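Local coordinates for protein nucleoporin NUP82 (Chaetomium thermophilum, PDB 5CWW) that probably serves as a structural component of the nuclear pore complex and as a docking site for transiently associated transport factors, at residues Pro17-Phe22 against Thr583-Leu588; Gly44-Ile49 against Pro561-Thr566; Cys60-Arg65 against Ala114-Gln119; Pro490-Asp495 against Phe502-Pro507. All coordinates share one frame; numbering follows the deposited sequence.

Contact 1 (Pro17-Phe22 against Thr583-Leu588)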
loop_
_atom_site.group_PDB
_atom_site.type_symbol
_atom_site.label_atom_id
_atom_site.label_comp_id
_atom_site.label_asym_id
_atom_site.label_seq_id
_atom_site.Cartn_x
_atom_site.Cartn_y
_atom_site.Cartn_z
ATOM N N PRO B 17 -7.709 -36.843 4.459
ATOM C CA PRO B 17 -8.012 -35.874 5.519
ATOM C C PRO B 17 -7.539 -34.466 5.171
ATOM O O PRO B 17 -8.123 -33.489 5.638
ATOM C CB PRO B 17 -7.253 -36.426 6.728
ATOM C CG PRO B 17 -6.133 -37.207 6.143
ATOM C CD PRO B 17 -6.673 -37.805 4.877
ATOM N N GLY B 18 -6.491 -34.370 4.359
ATOM C CA GLY B 18 -5.949 -33.080 3.974
ATOM C C GLY B 18 -6.929 -32.255 3.159
ATOM O O GLY B 18 -6.857 -31.027 3.151
ATOM N N HIS B 19 -7.849 -32.928 2.477
ATOM C CA HIS B 19 -8.815 -32.249 1.620
ATOM C C HIS B 19 -9.825 -31.449 2.441
ATOM O O HIS B 19 -10.477 -30.544 1.922
ATOM C CB HIS B 19 -9.548 -33.255 0.731
ATOM C CG HIS B 19 -10.470 -32.619 -0.262
ATOM N ND1 HIS B 19 -10.018 -31.861 -1.320
ATOM C CD2 HIS B 19 -11.822 -32.624 -0.354
ATOM C CE1 HIS B 19 -11.050 -31.427 -2.022
ATOM N NE2 HIS B 19 -12.156 -31.876 -1.458
ATOM N N LYS B 20 -9.947 -31.785 3.721
ATOM C CA LYS B 20 -10.886 -31.099 4.603
ATOM C C LYS B 20 -10.529 -29.623 4.753
ATOM O O LYS B 20 -11.390 -28.797 5.056
ATOM C CB LYS B 20 -10.912 -31.770 5.978
ATOM C CG LYS B 20 -11.471 -33.185 5.971
ATOM C CD LYS B 20 -11.537 -33.762 7.379
ATOM C CE LYS B 20 -12.107 -35.174 7.383
ATOM N NZ LYS B 20 -13.514 -35.221 6.896
ATOM N N LEU B 21 -9.258 -29.300 4.542
ATOM C CA LEU B 21 -8.785 -27.924 4.637
ATOM C C LEU B 21 -9.411 -27.019 3.579
ATOM O O LEU B 21 -9.467 -25.801 3.754
ATOM C CB LEU B 21 -7.260 -27.878 4.505
ATOM C CG LEU B 21 -6.457 -28.453 5.672
ATOM C CD1 LEU B 21 -5.009 -28.657 5.269
ATOM C CD2 LEU B 21 -6.546 -27.538 6.882
ATOM N N PHE B 22 -9.885 -27.618 2.489
ATOM C CA PHE B 22 -10.335 -26.860 1.326
ATOM C C PHE B 22 -11.816 -27.058 1.013
ATOM O O PHE B 22 -12.480 -26.141 0.533
ATOM C CB PHE B 22 -9.498 -27.254 0.106
ATOM C CG PHE B 22 -8.017 -27.183 0.346
ATOM C CD1 PHE B 22 -7.330 -28.283 0.834
ATOM C CD2 PHE B 22 -7.314 -26.016 0.094
ATOM C CE1 PHE B 22 -5.967 -28.223 1.060
ATOM C CE2 PHE B 22 -5.950 -25.948 0.318
ATOM C CZ PHE B 22 -5.277 -27.054 0.802
ATOM N N THR B 583 -13.535 -24.762 -3.509
ATOM C CA THR B 583 -13.790 -26.108 -3.004
ATOM C C THR B 583 -12.547 -26.998 -2.967
ATOM O O THR B 583 -12.375 -27.785 -2.036
ATOM C CB THR B 583 -14.857 -26.817 -3.857
ATOM O OG1 THR B 583 -14.351 -27.030 -5.180
ATOM C CG2 THR B 583 -16.127 -25.981 -3.930
ATOM N N ASP B 584 -11.686 -26.871 -3.973
ATOM C CA ASP B 584 -10.566 -27.794 -4.144
ATOM C C ASP B 584 -9.209 -27.105 -4.028
ATOM O O ASP B 584 -9.103 -25.897 -4.234
ATOM C CB ASP B 584 -10.670 -28.484 -5.503
ATOM C CG ASP B 584 -12.035 -29.092 -5.739
ATOM O OD1 ASP B 584 -12.645 -29.577 -4.765
ATOM O OD2 ASP B 584 -12.501 -29.077 -6.898
ATOM N N PRO B 585 -8.161 -27.879 -3.697
ATOM C CA PRO B 585 -6.810 -27.326 -3.575
ATOM C C PRO B 585 -6.046 -27.324 -4.890
ATOM O O PRO B 585 -6.446 -27.989 -5.846
ATOM C CB PRO B 585 -6.144 -28.269 -2.578
ATOM C CG PRO B 585 -6.781 -29.582 -2.848
ATOM C CD PRO B 585 -8.202 -29.294 -3.283
ATOM N N ILE B 586 -4.953 -26.572 -4.919
ATOM C CA ILE B 586 -4.039 -26.558 -6.051
ATOM C C ILE B 586 -2.620 -26.597 -5.503
ATOM O O ILE B 586 -2.142 -25.620 -4.929
ATOM C CB ILE B 586 -4.235 -25.311 -6.938
ATOM C CG1 ILE B 586 -5.662 -25.277 -7.494
ATOM C CG2 ILE B 586 -3.221 -25.298 -8.080
ATOM C CD1 ILE B 586 -6.012 -23.991 -8.220
ATOM N N ALA B 587 -1.962 -27.740 -5.673
ATOM C CA ALA B 587 -0.599 -27.934 -5.188
ATOM C C ALA B 587 0.297 -28.457 -6.305
ATOM O O ALA B 587 0.315 -29.655 -6.588
ATOM C CB ALA B 587 -0.591 -28.887 -4.006
ATOM N N LEU B 588 1.036 -27.546 -6.931
ATOM C CA LEU B 588 1.891 -27.879 -8.065
ATOM C C LEU B 588 3.367 -27.835 -7.674
ATOM O O LEU B 588 3.871 -26.805 -7.222
ATOM C CB LEU B 588 1.618 -26.914 -9.218
ATOM C CG LEU B 588 0.144 -26.825 -9.626
ATOM C CD1 LEU B 588 -0.066 -25.746 -10.673
ATOM C CD2 LEU B 588 -0.362 -28.170 -10.135
#
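F22 lays one face of its phenyl ring on P585, and this CH-pi contact helps to bring the two ends of the domain together in the seven-bladed beta-propeller that forms the N-terminal part of NUP82. The 3-10 segment 17-21 lies ahead of the first blade strand, and P585 begins strand 585-589, the last strand of the closing blade. The tight part is here. CB of P585 stands 3.4 Å from the ring centroid of F22 and only 2° off the normal, so that it covers the middle of the face. Accordingly all six ring carbons are almost equally far from it. CG of F22 is anti to its own carbonyl carbon (chi1 -51°), on a CB that already points at the strand, and the ring and pyrrolidine cross at about a right angle. H19 touches the same proline from another side, edge on, with ND1 3.7 Å from P585 CD. That nitrogen is hydrogen-bonded to L12 O, which helps to fix the rotation of the imidazole.

Toward T583 and D584, both partly exposed, the packing is looser. D584 OD1 lies in the plane of the H19 ring at its edge, 3.7 Å from CE1, with carboxylate and imidazole planes 32° apart; any attraction would depend on the charge of the histidine. Beyond the contact, F7 pairs by its backbone with A587, so a segment near the N-terminus borders the closing blade. At the edge of the interface two acceptors face each other without a proton between them, F22 O and T583 O, 3.1 Å apart.

Contact 2 (Gly44-Ile49 against Pro561-Thr566)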
loop_
_atom_site.group_PDB
_atom_site.type_symbol
_atom_site.label_atom_id
_atom_site.label_comp_id
_atom_site.label_asym_id
_atom_site.label_seq_id
_atom_site.Cartn_x
_atom_site.Cartn_y
_atom_site.Cartn_z
ATOM N N GLY B 44 -12.663 -7.940 -4.831
ATOM C CA GLY B 44 -11.625 -7.716 -3.843
ATOM C C GLY B 44 -10.574 -8.812 -3.884
ATOM O O GLY B 44 -10.790 -9.858 -4.495
ATOM N N PRO B 45 -9.425 -8.578 -3.232
ATOM C CA PRO B 45 -8.354 -9.578 -3.178
ATOM C C PRO B 45 -8.728 -10.787 -2.326
ATOM O O PRO B 45 -9.608 -10.685 -1.469
ATOM C CB PRO B 45 -7.186 -8.809 -2.552
ATOM C CG PRO B 45 -7.825 -7.726 -1.761
ATOM C CD PRO B 45 -9.067 -7.345 -2.509
ATOM N N ARG B 46 -8.065 -11.913 -2.570
ATOM C CA ARG B 46 -8.321 -13.138 -1.822
ATOM C C ARG B 46 -7.011 -13.793 -1.390
ATOM O O ARG B 46 -6.507 -14.704 -2.054
ATOM C CB ARG B 46 -9.144 -14.122 -2.659
ATOM C CG ARG B 46 -9.573 -15.365 -1.889
ATOM C CD ARG B 46 -10.267 -16.387 -2.776
ATOM N NE ARG B 46 -10.734 -17.537 -2.001
ATOM C CZ ARG B 46 -10.763 -18.793 -2.442
ATOM N NH1 ARG B 46 -10.359 -19.095 -3.668
ATOM N NH2 ARG B 46 -11.206 -19.757 -1.647
ATOM N N ARG B 47 -6.470 -13.316 -0.272
ATOM C CA ARG B 47 -5.284 -13.910 0.336
ATOM C C ARG B 47 -5.710 -14.860 1.446
ATOM O O ARG B 47 -5.377 -14.663 2.614
ATOM C CB ARG B 47 -4.355 -12.823 0.879
ATOM C CG ARG B 47 -3.872 -11.858 -0.189
ATOM C CD ARG B 47 -2.748 -10.970 0.311
ATOM N NE ARG B 47 -2.281 -10.064 -0.734
ATOM C CZ ARG B 47 -1.458 -10.415 -1.719
ATOM N NH1 ARG B 47 -1.004 -11.659 -1.803
ATOM N NH2 ARG B 47 -1.091 -9.522 -2.626
ATOM N N THR B 48 -6.453 -15.894 1.068
ATOM C CA THR B 48 -7.112 -16.763 2.033
ATOM C C THR B 48 -6.227 -17.914 2.517
ATOM O O THR B 48 -6.686 -18.777 3.266
ATOM C CB THR B 48 -8.403 -17.342 1.431
ATOM O OG1 THR B 48 -8.149 -17.778 0.091
ATOM C CG2 THR B 48 -9.496 -16.283 1.410
ATOM N N ILE B 49 -4.965 -17.924 2.095
ATOM C CA ILE B 49 -4.011 -18.933 2.550
ATOM C C ILE B 49 -2.764 -18.267 3.120
ATOM O O ILE B 49 -2.179 -17.379 2.499
ATOM C CB ILE B 49 -3.597 -19.897 1.416
ATOM C CG1 ILE B 49 -4.829 -20.604 0.844
ATOM C CG2 ILE B 49 -2.597 -20.929 1.934
ATOM C CD1 ILE B 49 -4.546 -21.477 -0.370
ATOM N N PRO B 561 -12.697 -17.511 -7.949
ATOM C CA PRO B 561 -11.412 -16.863 -7.679
ATOM C C PRO B 561 -10.439 -17.809 -6.988
ATOM O O PRO B 561 -10.867 -18.700 -6.252
ATOM C CB PRO B 561 -11.793 -15.701 -6.763
ATOM C CG PRO B 561 -13.002 -16.178 -6.051
ATOM C CD PRO B 561 -13.752 -17.036 -7.035
ATOM N N LEU B 562 -9.147 -17.614 -7.230
ATOM C CA LEU B 562 -8.122 -18.456 -6.630
ATOM C C LEU B 562 -7.478 -17.752 -5.446
ATOM O O LEU B 562 -7.227 -16.546 -5.488
ATOM C CB LEU B 562 -7.055 -18.826 -7.664
ATOM C CG LEU B 562 -7.557 -19.501 -8.943
ATOM C CD1 LEU B 562 -6.395 -19.788 -9.881
ATOM C CD2 LEU B 562 -8.318 -20.784 -8.628
ATOM N N ALA B 563 -7.220 -18.508 -4.387
ATOM C CA ALA B 563 -6.452 -17.998 -3.263
ATOM C C ALA B 563 -5.059 -17.618 -3.749
ATOM O O ALA B 563 -4.458 -18.340 -4.547
ATOM C CB ALA B 563 -6.374 -19.030 -2.155
ATOM N N ALA B 564 -4.562 -16.475 -3.286
ATOM C CA ALA B 564 -3.236 -16.003 -3.664
ATOM C C ALA B 564 -2.204 -17.100 -3.449
ATOM O O ALA B 564 -2.173 -17.735 -2.394
ATOM C CB ALA B 564 -2.865 -14.765 -2.870
ATOM N N ALA B 565 -1.374 -17.322 -4.464
ATOM C CA ALA B 565 -0.382 -18.389 -4.441
ATOM C C ALA B 565 0.522 -18.278 -3.220
ATOM O O ALA B 565 0.975 -17.190 -2.871
ATOM C CB ALA B 565 0.447 -18.362 -5.715
ATOM N N THR B 566 0.771 -19.411 -2.575
ATOM C CA THR B 566 1.644 -19.469 -1.411
ATOM C C THR B 566 2.819 -20.392 -1.704
ATOM O O THR B 566 2.643 -21.598 -1.879
ATOM C CB THR B 566 0.892 -19.967 -0.165
ATOM O OG1 THR B 566 -0.281 -19.167 0.039
ATOM C CG2 THR B 566 1.780 -19.888 1.067
HETATM O O HOH W 1 -3.372 -16.597 0.050
#
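R46 meets segment 561-566 with both its backbone and its side chain. Its carbonyl oxygen accepts the N-H of A564, A564 N to R46 O 2.9 Å with 159° at the hydrogen. The side chain leaves with CG anti to the backbone N (chi1 -174°) and runs extended as far as NE; the guanidinium beyond has the methyl CB of A563 over one face, toward the rim, while R46 NH1 is 2.7 Å from P561 O. The same methyl is pressed from two further directions: T48 OG1 is 3.1 Å from A563 CB, and I49 CD1 is 3.5 Å from it.

Segment 561-566 is the crossing between two blades of the propeller, from strand 548-554 to strand 566-570, and segment 44-49 feeds strand 49-52 of a third sheet. Where the backbones part, water 1 spans them, accepting from I49 N at 2.9 Å and donating to A564 O.

A second shell holds these groups in place. R46 NH1 and NH2 make weak hydrogen bonds to A580 O and T581 O, and an alanine here would probably leave both carbonyls without these partners and open a gap over the A563 methyl. The CB of R47 is directed away from segment 561-566, yet R47 NH1 comes 3.8 Å from A564 CB; its guanidinium is held by a salt bridge to D391 and a hydrogen bond to F492 O. S579 OG is hydrogen-bonded to A563 O, and T505 OG1 accepts the N-H of A565.

Contact 3 (Cys60-Arg65 against Ala114-Gln119)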
loop_
_atom_site.group_PDB
_atom_site.type_symbol
_atom_site.label_atom_id
_atom_site.label_comp_id
_atom_site.label_asym_id
_atom_site.label_seq_id
_atom_site.Cartn_x
_atom_site.Cartn_y
_atom_site.Cartn_z
ATOM N N CYS B 60 -12.018 -20.106 5.127
ATOM C CA CYS B 60 -13.207 -20.561 4.421
ATOM C C CYS B 60 -14.440 -19.962 5.082
ATOM O O CYS B 60 -14.986 -20.528 6.026
ATOM C CB CYS B 60 -13.276 -22.089 4.411
ATOM S SG CYS B 60 -11.866 -22.855 3.572
ATOM N N GLY B 61 -14.869 -18.807 4.587
ATOM C CA GLY B 61 -15.990 -18.103 5.178
ATOM C C GLY B 61 -15.566 -17.394 6.449
ATOM O O GLY B 61 -14.674 -16.546 6.422
ATOM N N LYS B 62 -16.196 -17.749 7.565
ATOM C CA LYS B 62 -15.918 -17.104 8.846
ATOM C C LYS B 62 -15.029 -17.960 9.749
ATOM O O LYS B 62 -14.930 -17.696 10.947
ATOM C CB LYS B 62 -17.227 -16.784 9.573
ATOM C CG LYS B 62 -18.132 -15.813 8.836
ATOM C CD LYS B 62 -19.389 -15.519 9.641
ATOM C CE LYS B 62 -20.264 -14.479 8.960
ATOM N NZ LYS B 62 -20.723 -14.922 7.615
ATOM N N GLN B 63 -14.386 -18.976 9.179
ATOM C CA GLN B 63 -13.505 -19.852 9.948
ATOM C C GLN B 63 -12.172 -20.071 9.238
ATOM O O GLN B 63 -12.078 -19.942 8.017
ATOM C CB GLN B 63 -14.177 -21.203 10.210
ATOM C CG GLN B 63 -14.457 -22.017 8.956
ATOM C CD GLN B 63 -15.171 -23.321 9.253
ATOM O OE1 GLN B 63 -15.727 -23.507 10.336
ATOM N NE2 GLN B 63 -15.150 -24.238 8.293
ATOM N N ILE B 64 -11.148 -20.399 10.021
ATOM C CA ILE B 64 -9.824 -20.700 9.492
ATOM C C ILE B 64 -9.484 -22.165 9.749
ATOM O O ILE B 64 -9.478 -22.619 10.893
ATOM C CB ILE B 64 -8.737 -19.807 10.128
ATOM C CG1 ILE B 64 -9.093 -18.328 9.963
ATOM C CG2 ILE B 64 -7.371 -20.102 9.501
ATOM C CD1 ILE B 64 -8.191 -17.386 10.740
ATOM N N ARG B 65 -9.207 -22.901 8.678
ATOM C CA ARG B 65 -8.871 -24.316 8.790
ATOM C C ARG B 65 -7.361 -24.496 8.882
ATOM O O ARG B 65 -6.617 -24.123 7.975
ATOM C CB ARG B 65 -9.452 -25.100 7.615
ATOM C CG ARG B 65 -10.964 -24.986 7.543
ATOM C CD ARG B 65 -11.559 -25.769 6.396
ATOM N NE ARG B 65 -13.017 -25.690 6.414
ATOM C CZ ARG B 65 -13.794 -25.799 5.340
ATOM N NH1 ARG B 65 -13.263 -26.008 4.145
ATOM N NH2 ARG B 65 -15.110 -25.713 5.465
ATOM N N ALA B 114 -17.572 -11.105 11.296
ATOM C CA ALA B 114 -18.982 -10.983 10.939
ATOM C C ALA B 114 -19.189 -11.067 9.429
ATOM O O ALA B 114 -20.316 -10.960 8.946
ATOM C CB ALA B 114 -19.546 -9.677 11.474
ATOM N N ASP B 115 -18.101 -11.262 8.690
ATOM C CA ASP B 115 -18.175 -11.394 7.239
ATOM C C ASP B 115 -17.055 -12.300 6.743
ATOM O O ASP B 115 -16.113 -12.587 7.479
ATOM C CB ASP B 115 -18.086 -10.019 6.571
ATOM C CG ASP B 115 -18.735 -9.988 5.198
ATOM O OD1 ASP B 115 -18.896 -11.064 4.583
ATOM O OD2 ASP B 115 -19.083 -8.883 4.731
ATOM N N ASP B 116 -17.164 -12.748 5.495
ATOM C CA ASP B 116 -16.182 -13.655 4.910
ATOM C C ASP B 116 -14.773 -13.081 4.991
ATOM O O ASP B 116 -14.547 -11.913 4.670
ATOM C CB ASP B 116 -16.533 -13.955 3.451
ATOM C CG ASP B 116 -17.828 -14.727 3.308
ATOM O OD1 ASP B 116 -18.117 -15.579 4.176
ATOM O OD2 ASP B 116 -18.558 -14.481 2.326
ATOM N N ILE B 117 -13.829 -13.908 5.427
ATOM C CA ILE B 117 -12.433 -13.499 5.494
ATOM C C ILE B 117 -11.895 -13.246 4.089
ATOM O O ILE B 117 -12.167 -14.008 3.162
ATOM C CB ILE B 117 -11.573 -14.562 6.203
ATOM C CG1 ILE B 117 -12.049 -14.740 7.648
ATOM C CG2 ILE B 117 -10.095 -14.171 6.179
ATOM C CD1 ILE B 117 -11.426 -15.915 8.370
ATOM N N ARG B 118 -11.120 -12.176 3.948
ATOM C CA ARG B 118 -10.569 -11.778 2.657
ATOM C C ARG B 118 -9.064 -12.002 2.606
ATOM O O ARG B 118 -8.525 -12.400 1.571
ATOM C CB ARG B 118 -10.886 -10.310 2.371
ATOM C CG ARG B 118 -12.364 -10.019 2.164
ATOM C CD ARG B 118 -12.840 -10.497 0.804
ATOM N NE ARG B 118 -14.260 -10.225 0.595
ATOM C CZ ARG B 118 -14.750 -9.053 0.198
ATOM N NH1 ARG B 118 -13.939 -8.030 -0.035
ATOM N NH2 ARG B 118 -16.056 -8.906 0.034
ATOM N N GLN B 119 -8.390 -11.743 3.723
ATOM C CA GLN B 119 -6.934 -11.831 3.770
ATOM C C GLN B 119 -6.420 -12.406 5.086
ATOM O O GLN B 119 -6.945 -12.102 6.160
ATOM C CB GLN B 119 -6.307 -10.449 3.559
ATOM C CG GLN B 119 -6.795 -9.701 2.330
ATOM C CD GLN B 119 -5.931 -8.494 2.014
ATOM O OE1 GLN B 119 -4.704 -8.595 1.945
ATOM N NE2 GLN B 119 -6.566 -7.341 1.833
#
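I117 binds G61 with its backbone and packs over the same residue with its side chain. I117 N donates to G61 O at 2.9 Å, straight at the hydrogen (174°) although tilted out of the carbonyl plane. From there the side chain can be followed outward: CB is 3.7 Å from G61 O, and CG1, anti to the carbonyl carbon of I117 (chi1 -62°), closes to 3.4 Å of that oxygen. The tip, I117 CD1, reaches I64 CG1 at 3.7 Å, where the two isoleucines cross at about a right angle. G61 sits in a type II' turn running from C60 to Q63, the tight link of the hairpin 55-60/63-68, and its positive phi suits a glycine.

The solvent side is polar and looser. D116 OD1 lies 3.4 Å from G61 CA, and K62 rests CE 3.5 Å from A114 O; its last torsion (chi4 61°) then bends NZ, which stays 4.4 Å from D116 OD1, too far for a salt bridge.

Segment 114-119 is the passage from strand 106-110 of one propeller blade to strand 119-122 of the next. I64 and I117 both pack on V131 of strand 128-132, I64 also on F57 and I117 on A59 of strand 55-60.

Contact 4 (Pro490-Asp495 against Phe502-Pro507)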
loop_
_atom_site.group_PDB
_atom_site.type_symbol
_atom_site.label_atom_id
_atom_site.label_comp_id
_atom_site.label_asym_id
_atom_site.label_seq_id
_atom_site.Cartn_x
_atom_site.Cartn_y
_atom_site.Cartn_z
ATOM N N PRO B 490 -6.165 -9.319 -9.610
ATOM C CA PRO B 490 -4.978 -10.181 -9.606
ATOM C C PRO B 490 -4.038 -9.810 -8.460
ATOM O O PRO B 490 -4.026 -8.650 -8.045
ATOM C CB PRO B 490 -4.347 -9.915 -10.976
ATOM C CG PRO B 490 -4.794 -8.536 -11.335
ATOM C CD PRO B 490 -6.171 -8.383 -10.750
ATOM N N MET B 491 -3.270 -10.776 -7.960
ATOM C CA MET B 491 -2.450 -10.573 -6.767
ATOM C C MET B 491 -1.007 -11.025 -6.959
ATOM O O MET B 491 -0.748 -12.017 -7.631
ATOM C CB MET B 491 -3.051 -11.332 -5.586
ATOM C CG MET B 491 -4.477 -10.940 -5.243
ATOM S SD MET B 491 -5.224 -12.101 -4.082
ATOM C CE MET B 491 -5.564 -13.485 -5.165
ATOM N N PHE B 492 -0.076 -10.294 -6.353
ATOM C CA PHE B 492 1.316 -10.729 -6.272
ATOM C C PHE B 492 1.505 -11.684 -5.094
ATOM O O PHE B 492 0.803 -11.587 -4.087
ATOM C CB PHE B 492 2.258 -9.532 -6.108
ATOM C CG PHE B 492 2.589 -8.822 -7.393
ATOM C CD1 PHE B 492 3.011 -9.525 -8.510
ATOM C CD2 PHE B 492 2.492 -7.441 -7.476
ATOM C CE1 PHE B 492 3.324 -8.865 -9.688
ATOM C CE2 PHE B 492 2.805 -6.775 -8.648
ATOM C CZ PHE B 492 3.223 -7.491 -9.757
ATOM N N SER B 493 2.454 -12.605 -5.233
ATOM C CA SER B 493 2.893 -13.450 -4.126
ATOM C C SER B 493 4.400 -13.637 -4.207
ATOM O O SER B 493 4.939 -13.842 -5.292
ATOM C CB SER B 493 2.200 -14.811 -4.160
ATOM O OG SER B 493 0.794 -14.675 -4.149
ATOM N N GLU B 494 5.078 -13.585 -3.066
ATOM C CA GLU B 494 6.527 -13.747 -3.049
ATOM C C GLU B 494 6.906 -15.220 -3.163
ATOM O O GLU B 494 6.162 -16.099 -2.730
ATOM C CB GLU B 494 7.130 -13.142 -1.779
ATOM C CG GLU B 494 8.656 -13.231 -1.728
ATOM C CD GLU B 494 9.259 -12.496 -0.546
ATOM O OE1 GLU B 494 8.500 -11.880 0.233
ATOM O OE2 GLU B 494 10.501 -12.537 -0.398
ATOM N N ASP B 495 8.069 -15.478 -3.755
ATOM C CA ASP B 495 8.618 -16.827 -3.835
ATOM C C ASP B 495 9.514 -17.095 -2.632
ATOM O O ASP B 495 10.343 -16.261 -2.266
ATOM C CB ASP B 495 9.400 -17.014 -5.133
ATOM C CG ASP B 495 9.992 -18.404 -5.261
ATOM O OD1 ASP B 495 11.116 -18.619 -4.763
ATOM O OD2 ASP B 495 9.333 -19.277 -5.864
ATOM N N PHE B 502 8.532 -14.333 -8.230
ATOM C CA PHE B 502 7.240 -14.093 -7.593
ATOM C C PHE B 502 6.112 -14.607 -8.479
ATOM O O PHE B 502 6.342 -14.992 -9.630
ATOM C CB PHE B 502 7.047 -12.601 -7.290
ATOM C CG PHE B 502 7.307 -11.699 -8.464
ATOM C CD1 PHE B 502 8.593 -11.279 -8.762
ATOM C CD2 PHE B 502 6.261 -11.260 -9.261
ATOM C CE1 PHE B 502 8.833 -10.446 -9.840
ATOM C CE2 PHE B 502 6.494 -10.427 -10.337
ATOM C CZ PHE B 502 7.783 -10.020 -10.628
ATOM N N TYR B 503 4.899 -14.618 -7.934
ATOM C CA TYR B 503 3.746 -15.173 -8.632
ATOM C C TYR B 503 2.638 -14.150 -8.845
ATOM O O TYR B 503 2.520 -13.181 -8.101
ATOM C CB TYR B 503 3.197 -16.369 -7.861
ATOM C CG TYR B 503 4.241 -17.419 -7.611
ATOM C CD1 TYR B 503 4.508 -18.391 -8.561
ATOM C CD2 TYR B 503 4.965 -17.441 -6.426
ATOM C CE1 TYR B 503 5.468 -19.350 -8.346
ATOM C CE2 TYR B 503 5.931 -18.405 -6.199
ATOM C CZ TYR B 503 6.176 -19.358 -7.165
ATOM O OH TYR B 503 7.133 -20.324 -6.956
ATOM N N VAL B 504 1.837 -14.386 -9.879
ATOM C CA VAL B 504 0.630 -13.613 -10.133
ATOM C C VAL B 504 -0.558 -14.566 -10.145
ATOM O O VAL B 504 -0.615 -15.485 -10.964
ATOM C CB VAL B 504 0.710 -12.845 -11.469
ATOM C CG1 VAL B 504 -0.625 -12.184 -11.814
ATOM C CG2 VAL B 504 1.813 -11.805 -11.410
ATOM N N THR B 505 -1.495 -14.345 -9.225
ATOM C CA THR B 505 -2.696 -15.168 -9.123
ATOM C C THR B 505 -3.914 -14.387 -9.595
ATOM O O THR B 505 -4.087 -13.217 -9.259
ATOM C CB THR B 505 -2.934 -15.657 -7.680
ATOM O OG1 THR B 505 -1.788 -16.385 -7.223
ATOM C CG2 THR B 505 -4.163 -16.560 -7.611
ATOM N N HIS B 506 -4.761 -15.059 -10.364
ATOM C CA HIS B 506 -5.942 -14.451 -10.964
ATOM C C HIS B 506 -6.942 -15.580 -11.196
ATOM O O HIS B 506 -6.532 -16.731 -11.352
ATOM C CB HIS B 506 -5.569 -13.741 -12.271
ATOM C CG HIS B 506 -6.685 -12.957 -12.886
ATOM N ND1 HIS B 506 -7.564 -13.500 -13.797
ATOM C CD2 HIS B 506 -7.056 -11.663 -12.733
ATOM C CE1 HIS B 506 -8.434 -12.580 -14.172
ATOM N NE2 HIS B 506 -8.148 -11.455 -13.541
ATOM N N PRO B 507 -8.251 -15.276 -11.202
ATOM C CA PRO B 507 -9.218 -16.355 -11.449
ATOM C C PRO B 507 -8.958 -17.134 -12.741
ATOM O O PRO B 507 -9.381 -18.283 -12.856
ATOM C CB PRO B 507 -10.552 -15.610 -11.518
ATOM C CG PRO B 507 -10.357 -14.430 -10.627
ATOM C CD PRO B 507 -8.920 -14.025 -10.799
HETATM O O HOH W 2 0.108 -14.571 -6.581
#
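F492 puts the CE1 corner of its ring into the notch between F502 and V504 on the partner strand of a beta hairpin, strands 491-494 and 501-506 of one propeller blade. CE1 is 3.6 Å from F502 CE2 and 3.7 Å from V504 CG2, and the two phenyl planes stand 82° apart. The strands are antiparallel, and the pairs M491-T505 and S493-Y503 each carry two backbone hydrogen bonds.

On the face bearing these pairs, the small S493 makes room for the larger Y503, whose CB comes 4.1 Å from S493 CB. Water 2 sits on this face, donating to M491 O and hydrogen-bonded to T505 OG1; its approach to S493 OG is too short to be trusted. The Y503 ring reaches past the strand end to D495, whose CG is anti to its backbone N (chi1 180°). There Y503 OH gives a weak hydrogen bond to D495 OD2 at 2.7 Å, while T497 and Y575 hold the carboxylate too. An alanine in place of Y503 would probably leave D495 without this bond and open a gap beside D495 CB.

At the other end P490 and H506 lie side by side, P490 CB 3.7 Å from H506 CD2 at the imidazole edge.

How the contacts relate
Contact 2 sits in the middle of the set and touches the other three. Its centre is about 8 Å from that of contact 4, where R46 N packs 3.2 Å from M491 SD. Contact 3 is about 12 Å away between centres, linked through R47 N to R118 O, 2.9 Å apart and probably hydrogen-bonded. Contact 1, about 14 Å off between centres, joins only by packing, L562 CD2 to I586 CD1 at 4.0 Å. Contacts 1 and 3 meet directly, with K20 O 3.3 Å from R65 CD, whereas contacts 3 and 4 stay about 7 Å apart at their nearest atoms. Contacts 1 to 3 join separate parts of the propeller near its closure, whereas contact 4 lies within one blade.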